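Local coordinates for putative lipoprotein (Bacteroides fragilis, PDB 3QNK) that probably binds glycans or other nutrients at the bacterial outer-membrane surface, as a SusD-family lipoprotein, for uptake through a partner SusC-like transporter, at the interface of chains A and B. Sequence-based numbering; all coordinates share one arbitrary frame. Chains: chain A/B, Putative lipoprotein.

Contacts 1 and 2 are adjoining parts of one patch, the centres of their C-alpha atoms about 5 Å apart, and they share A:Asp248 and B:Arg507. In both, the loop before helix 253-257 of chain A meets chain B, mainly at a tryptophan in contact 1 and at the end of helix 502-507 in contact 2. In contact 3, about 24 Å from contact 1 and 25 Å from contact 2 between the same centres, helix 17-29 receives the partner's N-terminal segment. Two-fold symmetry repeats each contact with the chains exchanged, and the contacts draw on widely separated parts of the sequence. The dimer may not be the biological one.

Contact 1: the interface of chains A and B. Residues chain A 247-249; chain B 136, 138, 142, 507.
A:Asp248 and A:Val249 lie against the indole of B:Trp142, a loop-on-loop contact between two copies of this SusD-family protein. The packing is chiefly CH-pi. The CA of A:Asp248 sits over the six-membered ring, 3.6 Å from its centroid, and the CG1 methyl of A:Val249 lies over the five-membered ring, 3.8 Å from its centroid. Between them the backbone N of A:Val249 lies above the middle of the indole, so a stretch of main chain runs across the same face. The CG1 branch also reaches the root of the ring, 3.4 Å from CG of B:Trp142; chi1 of 82° places it between the backbone N and the carbonyl carbon. B:Leu136, of the same chain as the indole, puts its CB against the opposite face toward the rim, which probably helps to fix the ring's tilt.

Apolar contact continues at B:Met138, present as selenomethionine, whose bent chain brings the terminal CE methyl to 3.5 Å from CA of A:Val249.

Polar atoms approach at the margins. The carbonyl O of A:Pro247 stands 3.3 Å from CZ2 of B:Trp142. On the other side of the loop, the carboxylate OD2 of A:Asp248 is 4.2 Å from the guanidinium NH1 of B:Arg507, short of a salt bridge, although the opposite charges may still attract.

Contact 2: the interface of chains A and B. Residues chain A 248, 250-251; chain B 507.
A:Tyr250 and A:Asn251, which face B:Arg507 across the interface, come two and three residues after the extended A:Asp248, in a tighter stretch of backbone that leads into helix 253-257. The chain of B:Arg507 passes obliquely over one face of the A:Tyr250 ring, with CG above it and toward the rim, 3.5 Å from CD1 and 3.8 Å from the ring centroid. Further along, NE of B:Arg507 comes within 3.8 Å of CD2 of A:Tyr250. The ring and guanidinium planes are turned only 14° apart, but the guanidinium is shifted toward the root of the tyrosine, where CB of A:Tyr250 lies over its face, 3.8 Å from CZ. The first torsion of B:Arg507 directs CG away from its own backbone N (chi1 -156°), and bends at chi2 and chi3 then carry the chain past the ring. A:Asn251 presents its amide steeply, 71° from the guanidinium plane, with ND2 3.6 Å from NH1 of B:Arg507. That ND2 donates a bent hydrogen bond, tilted out of the amide plane, to the syn side of A:Asp248 OD2; it probably helps to hold the loop. The patch sets this internally bonded loop against the end of helix 502-507 in the other subunit, and may steady the dimer.

Contact 3: the interface of chains A and B. Residues chain A 22, 25-26; chain B 8-10.
A:Asn25 hydrogen-bonds to the main chain of B:Ile8, joining helix 17-29 of one SusD-family subunit to the N-terminal segment of the other. ND2 of A:Asn25 donates to the carbonyl O of B:Ile8 at 2.8 Å, nearly straight (167° at the hydrogen). The acceptor lies in the amide plane, and the donor approaches almost along the C=O axis, 164° at the oxygen.

Beside this bond the isoleucine spreads its two branches over the helix. The CG2 methyl sits 3.8 Å from CB of A:Asn25 and equally near CB of A:Tyr22. Through CG1, which points away from the carbonyl carbon (chi1 -61°), the other branch carries the CD1 methyl to 3.5 Å from CA of A:Asp26; CD1 also passes 3.8 Å from the carboxylate OD1 of A:Asp26.

The next residue, B:Ala9, lies above one face of the A:Tyr22 ring near its outer rim. Its CB methyl is 3.5 Å from CZ of A:Tyr22, and its CA is 3.5 Å from CE1. Beyond it, the backbone N of B:Asp10 comes toward the phenol OH without bonding; the side chain of that residue is incompletely modelled.

Farther out, helical spacing places A:Tyr22, A:Asn25 and A:Asp26 on one side of helix 17-29. ND2 of A:Asn25 lies level with the A:Tyr22 ring, off its edge, and the ring may limit how the amide can turn. The partner segment follows directly on the 3-10 helix 5-7.

Contact 1: the interface of chains A and B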
loop_
_atom_site.group_PDB
_atom_site.type_symbol
_atom_site.label_atom_id
_atom_site.label_comp_id
_atom_site.label_asym_id
_atom_site.label_seq_id
_atom_site.Cartn_x
_atom_site.Cartn_y
_atom_site.Cartn_z
ATOM N N PRO A 247 3.025 -11.956 -9.253
ATOM C CA PRO A 247 2.714 -13.178 -8.478
ATOM C C PRO A 247 1.296 -13.723 -8.788
ATOM O O PRO A 247 1.161 -14.889 -9.198
ATOM C CB PRO A 247 2.856 -12.737 -7.005
ATOM C CG PRO A 247 3.516 -11.392 -7.024
ATOM C CD PRO A 247 3.275 -10.786 -8.371
ATOM N N ASP A 248 0.260 -12.847 -8.678
ATOM C CA ASP A 248 -1.125 -13.243 -8.854
ATOM C C ASP A 248 -1.666 -13.102 -10.238
ATOM O O ASP A 248 -1.321 -12.178 -10.964
ATOM C CB ASP A 248 -2.061 -12.512 -7.872
ATOM C CG ASP A 248 -1.964 -11.016 -7.809
ATOM O OD1 ASP A 248 -0.842 -10.505 -7.574
ATOM O OD2 ASP A 248 -3.019 -10.357 -7.891
ATOM N N VAL A 249 -2.594 -14.019 -10.562
ATOM C CA VAL A 249 -3.348 -14.133 -11.816
ATOM C C VAL A 249 -4.194 -12.867 -12.045
ATOM O O VAL A 249 -4.502 -12.518 -13.191
ATOM C CB VAL A 249 -4.229 -15.435 -11.800
ATOM C CG1 VAL A 249 -5.544 -15.256 -11.038
ATOM C CG2 VAL A 249 -4.503 -15.950 -13.206
ATOM N N LEU B 136 0.980 -19.016 -4.035
ATOM C CA LEU B 136 0.216 -19.315 -5.238
ATOM C C LEU B 136 1.006 -18.917 -6.449
ATOM O O LEU B 136 1.718 -17.911 -6.432
ATOM C CB LEU B 136 -1.170 -18.658 -5.238
ATOM C CG LEU B 136 -2.183 -19.086 -4.201
ATOM C CD1 LEU B 136 -3.333 -18.134 -4.177
ATOM C CD2 LEU B 136 -2.700 -20.460 -4.482
HETATM N N MSE B 138 0.927 -19.586 -11.177
HETATM C CA MSE B 138 0.050 -19.726 -12.336
HETATM C C MSE B 138 -0.579 -21.102 -12.366
HETATM O O MSE B 138 -1.692 -21.235 -12.845
HETATM C CB MSE B 138 0.824 -19.525 -13.641
HETATM C CG MSE B 138 0.889 -18.097 -14.100
HETATM SE SE MSE B 138 -0.870 -17.292 -14.462
HETATM C CE MSE B 138 -0.631 -15.716 -13.266
ATOM N N TRP B 142 -6.925 -19.546 -8.660
ATOM C CA TRP B 142 -6.970 -18.435 -7.726
ATOM C C TRP B 142 -8.363 -18.108 -7.233
ATOM O O TRP B 142 -8.486 -17.303 -6.309
ATOM C CB TRP B 142 -6.324 -17.217 -8.348
ATOM C CG TRP B 142 -4.837 -17.370 -8.500
ATOM C CD1 TRP B 142 -4.176 -18.183 -9.382
ATOM C CD2 TRP B 142 -3.826 -16.654 -7.773
ATOM N NE1 TRP B 142 -2.816 -18.041 -9.226
ATOM C CE2 TRP B 142 -2.572 -17.088 -8.265
ATOM C CE3 TRP B 142 -3.863 -15.650 -6.779
ATOM C CZ2 TRP B 142 -1.366 -16.548 -7.804
ATOM C CZ3 TRP B 142 -2.669 -15.189 -6.246
ATOM C CH2 TRP B 142 -1.438 -15.631 -6.754
ATOM N N ARG B 507 -13.856 -9.320 -8.065
ATOM C CA ARG B 507 -12.730 -10.036 -8.684
ATOM C C ARG B 507 -12.967 -11.556 -8.753
ATOM O O ARG B 507 -12.521 -12.200 -9.704
ATOM C CB ARG B 507 -11.476 -9.771 -7.822
ATOM C CG ARG B 507 -10.160 -9.900 -8.510
ATOM C CD ARG B 507 -9.152 -8.943 -7.911
ATOM N NE ARG B 507 -8.448 -9.505 -6.754
ATOM C CZ ARG B 507 -7.219 -9.148 -6.384
ATOM N NH1 ARG B 507 -6.537 -8.252 -7.091
ATOM N NH2 ARG B 507 -6.651 -9.705 -5.320
#

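Contact 2: the interface of chains A and B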
loop_
_atom_site.group_PDB
_atom_site.type_symbol
_atom_site.label_atom_id
_atom_site.label_comp_id
_atom_site.label_asym_id
_atom_site.label_seq_id
_atom_site.Cartn_x
_atom_site.Cartn_y
_atom_site.Cartn_z
ATOM N N ASP A 248 0.260 -12.847 -8.678
ATOM C CA ASP A 248 -1.125 -13.243 -8.854
ATOM C C ASP A 248 -1.666 -13.102 -10.238
ATOM O O ASP A 248 -1.321 -12.178 -10.964
ATOM C CB ASP A 248 -2.061 -12.512 -7.872
ATOM C CG ASP A 248 -1.964 -11.016 -7.809
ATOM O OD1 ASP A 248 -0.842 -10.505 -7.574
ATOM O OD2 ASP A 248 -3.019 -10.357 -7.891
ATOM N N TYR A 250 -4.570 -12.198 -10.942
ATOM C CA TYR A 250 -5.413 -11.019 -10.958
ATOM C C TYR A 250 -4.625 -9.762 -11.306
ATOM O O TYR A 250 -5.238 -8.749 -11.621
ATOM C CB TYR A 250 -6.123 -10.873 -9.602
ATOM C CG TYR A 250 -7.120 -11.984 -9.327
ATOM C CD1 TYR A 250 -8.162 -12.256 -10.218
ATOM C CD2 TYR A 250 -7.040 -12.748 -8.165
ATOM C CE1 TYR A 250 -9.093 -13.263 -9.960
ATOM C CE2 TYR A 250 -7.969 -13.756 -7.898
ATOM C CZ TYR A 250 -8.988 -14.015 -8.803
ATOM O OH TYR A 250 -9.907 -15.006 -8.564
ATOM N N ASN A 251 -3.283 -9.828 -11.277
ATOM C CA ASN A 251 -2.441 -8.673 -11.574
ATOM C C ASN A 251 -1.408 -8.953 -12.693
ATOM O O ASN A 251 -0.699 -8.031 -13.120
ATOM C CB ASN A 251 -1.774 -8.183 -10.287
ATOM C CG ASN A 251 -2.747 -7.372 -9.456
ATOM O OD1 ASN A 251 -3.236 -6.315 -9.882
ATOM N ND2 ASN A 251 -3.109 -7.870 -8.280
ATOM N N ARG B 507 -13.856 -9.320 -8.065
ATOM C CA ARG B 507 -12.730 -10.036 -8.684
ATOM C C ARG B 507 -12.967 -11.556 -8.753
ATOM O O ARG B 507 -12.521 -12.200 -9.704
ATOM C CB ARG B 507 -11.476 -9.771 -7.822
ATOM C CG ARG B 507 -10.160 -9.900 -8.510
ATOM C CD ARG B 507 -9.152 -8.943 -7.911
ATOM N NE ARG B 507 -8.448 -9.505 -6.754
ATOM C CZ ARG B 507 -7.219 -9.148 -6.384
ATOM N NH1 ARG B 507 -6.537 -8.252 -7.091
ATOM N NH2 ARG B 507 -6.651 -9.705 -5.320
#

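Contact 3: the interface of chains A and B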
loop_
_atom_site.group_PDB
_atom_site.type_symbol
_atom_site.label_atom_id
_atom_site.label_comp_id
_atom_site.label_asym_id
_atom_site.label_seq_id
_atom_site.Cartn_x
_atom_site.Cartn_y
_atom_site.Cartn_z
ATOM N N TYR A 22 23.075 -6.010 -3.265
ATOM C CA TYR A 22 21.706 -6.452 -2.963
ATOM C C TYR A 22 20.792 -5.250 -2.722
ATOM O O TYR A 22 19.638 -5.279 -3.132
ATOM C CB TYR A 22 21.664 -7.405 -1.756
ATOM C CG TYR A 22 22.141 -8.814 -2.039
ATOM C CD1 TYR A 22 22.119 -9.336 -3.333
ATOM C CD2 TYR A 22 22.565 -9.650 -1.008
ATOM C CE1 TYR A 22 22.572 -10.629 -3.604
ATOM C CE2 TYR A 22 23.008 -10.953 -1.264
ATOM C CZ TYR A 22 23.014 -11.437 -2.568
ATOM O OH TYR A 22 23.434 -12.722 -2.848
ATOM N N ASN A 25 19.834 -3.935 -6.024
ATOM C CA ASN A 25 18.851 -4.880 -6.599
ATOM C C ASN A 25 17.453 -4.596 -6.047
ATOM O O ASN A 25 16.470 -4.667 -6.787
ATOM C CB ASN A 25 19.218 -6.337 -6.312
ATOM C CG ASN A 25 20.419 -6.890 -7.041
ATOM O OD1 ASN A 25 21.173 -6.192 -7.739
ATOM N ND2 ASN A 25 20.633 -8.185 -6.862
ATOM N N ASP A 26 17.377 -4.255 -4.748
ATOM C CA ASP A 26 16.128 -3.910 -4.081
ATOM C C ASP A 26 15.549 -2.632 -4.681
ATOM O O ASP A 26 14.327 -2.540 -4.848
ATOM C CB ASP A 26 16.347 -3.771 -2.566
ATOM C CG ASP A 26 15.084 -3.552 -1.766
ATOM O OD1 ASP A 26 14.150 -4.366 -1.903
ATOM O OD2 ASP A 26 15.050 -2.597 -0.961
ATOM N N ILE B 8 15.838 -10.807 -4.209
ATOM C CA ILE B 8 16.915 -9.823 -4.384
ATOM C C ILE B 8 18.276 -10.530 -4.600
ATOM O O ILE B 8 19.154 -9.987 -5.286
ATOM C CB ILE B 8 16.931 -8.891 -3.125
ATOM C CG1 ILE B 8 15.601 -8.110 -2.940
ATOM C CG2 ILE B 8 18.129 -7.953 -3.065
ATOM C CD1 ILE B 8 15.094 -7.277 -4.152
ATOM N N ALA B 9 18.436 -11.741 -4.025
ATOM C CA ALA B 9 19.680 -12.517 -4.047
ATOM C C ALA B 9 19.763 -13.609 -5.125
ATOM O O ALA B 9 18.771 -13.949 -5.786
ATOM C CB ALA B 9 19.909 -13.151 -2.684
ATOM N N ASP B 10 21.007 -14.151 -5.256
ATOM C CA ASP B 10 21.487 -15.221 -6.137
ATOM C C ASP B 10 20.824 -16.581 -5.810
ATOM O O ASP B 10 20.324 -16.790 -4.697
ATOM C CB ASP B 10 23.021 -15.337 -6.005
#